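Local coordinates for protein 3,4-dihydroxybenzoate decarboxylase (Enterobacter cloacae, PDB 5NY5) that probably catalyses the reversible decarboxylation of 3,4-dihydroxybenzoate to catechol as a UbiD-family enzyme dependent on prenylated flavin and a metal ion, at residues Gly87-Pro90 with Ser91-Ala94. Residues are numbered along the deposited sequence; the frame is centred on the assembly and turned at random.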
loop_
_atom_site.group_PDB
_atom_site.type_symbol
_atom_site.label_atom_id
_atom_site.label_comp_id
_atom_site.label_asym_id
_atom_site.label_seq_id
_atom_site.Cartn_x
_atom_site.Cartn_y
_atom_site.Cartn_z
ATOM N N GLY A 87 -28.577 39.815 3.069
ATOM C CA GLY A 87 -28.072 40.720 4.081
ATOM C C GLY A 87 -27.060 40.109 5.027
ATOM O O GLY A 87 -27.241 40.153 6.247
ATOM N N CYS A 88 -25.989 39.540 4.479
ATOM C CA CYS A 88 -24.896 39.012 5.285
ATOM C C CYS A 88 -23.662 38.903 4.402
ATOM O O CYS A 88 -23.724 39.107 3.189
ATOM C CB CYS A 88 -25.253 37.659 5.905
ATOM S SG CYS A 88 -25.527 36.342 4.706
ATOM N N VAL A 89 -22.536 38.578 5.028
ATOM C CA VAL A 89 -21.273 38.435 4.308
ATOM C C VAL A 89 -21.224 37.048 3.676
ATOM O O VAL A 89 -21.821 36.106 4.213
ATOM C CB VAL A 89 -20.072 38.683 5.233
ATOM C CG1 VAL A 89 -20.155 40.075 5.838
ATOM C CG2 VAL A 89 -20.008 37.630 6.324
ATOM N N PRO A 90 -20.540 36.874 2.540
ATOM C CA PRO A 90 -20.587 35.569 1.858
ATOM C C PRO A 90 -19.937 34.441 2.638
ATOM O O PRO A 90 -20.313 33.281 2.436
ATOM C CB PRO A 90 -19.851 35.838 0.537
ATOM C CG PRO A 90 -18.995 37.029 0.813
ATOM C CD PRO A 90 -19.772 37.871 1.776
ATOM N N SER A 91 -18.979 34.732 3.518
ATOM C CA SER A 91 -18.334 33.657 4.263
ATOM C C SER A 91 -19.239 33.117 5.363
ATOM O O SER A 91 -19.144 31.936 5.716
ATOM C CB SER A 91 -17.009 34.139 4.850
ATOM O OG SER A 91 -17.214 35.169 5.799
ATOM N N LYS A 92 -20.116 33.955 5.909
ATOM C CA LYS A 92 -21.069 33.545 6.930
ATOM C C LYS A 92 -22.440 33.222 6.352
ATOM O O LYS A 92 -23.414 33.130 7.105
ATOM C CB LYS A 92 -21.197 34.633 7.998
ATOM C CG LYS A 92 -19.902 34.955 8.717
ATOM C CD LYS A 92 -20.122 36.019 9.776
ATOM C CE LYS A 92 -18.843 36.321 10.541
ATOM N NZ LYS A 92 -19.084 37.244 11.686
ATOM N N LEU A 93 -22.533 33.042 5.033
ATOM C CA LEU A 93 -23.832 32.849 4.397
ATOM C C LEU A 93 -24.507 31.572 4.879
ATOM O O LEU A 93 -25.717 31.560 5.137
ATOM C CB LEU A 93 -23.665 32.834 2.878
ATOM C CG LEU A 93 -24.915 32.626 2.026
ATOM C CD1 LEU A 93 -25.987 33.631 2.392
ATOM C CD2 LEU A 93 -24.565 32.737 0.555
ATOM N N ALA A 94 -23.745 30.485 5.014
ATOM C CA ALA A 94 -24.337 29.230 5.462
ATOM C C ALA A 94 -24.802 29.326 6.909
ATOM O O ALA A 94 -25.820 28.730 7.280
ATOM C CB ALA A 94 -23.341 28.086 5.289
#
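Ser91 meets Val89 through its hydroxyl, OG lying 3.8 Å from Val89 CG2, while the backbone carbonyl of Ser91 accepts a hydrogen bond from Asn353. At Lys92, the N-cap residue of helix 93-101, the chain turns back: its N donates a weak hydrogen bond to Val89 O (3.2 Å), an i to i+3 link with the N-H well off line at 129°. The Lys92 side chain runs alongside Val89 in the same direction, with Lys92 CG 3.6 Å from Val89 CG2. Lys92 CG stands anti to its own carbonyl carbon, beside the backbone N (chi1 -60°), and the chain beyond it is fully extended. Leu93 repeats the pattern with a second weak bond, from its N to Pro90 O (3.4 Å), straighter at 157°. The buried Leu93 touches Cys88 SG with CD1 at 3.6 Å, and its side chain lies about 8 Å from that of Phe222, a prenylated-FMN-binding residue. The overlapping turns 89-92 and 90-93 thus lead the loop after helix 79-84 into helix 93-101, within the UbiD N-terminal domain. Both internal bonds are weak, and the carbonyls of Pro90 and Ser91 also accept from Arg79 and Asn353, so the polar grip on the turn comes partly from outside it.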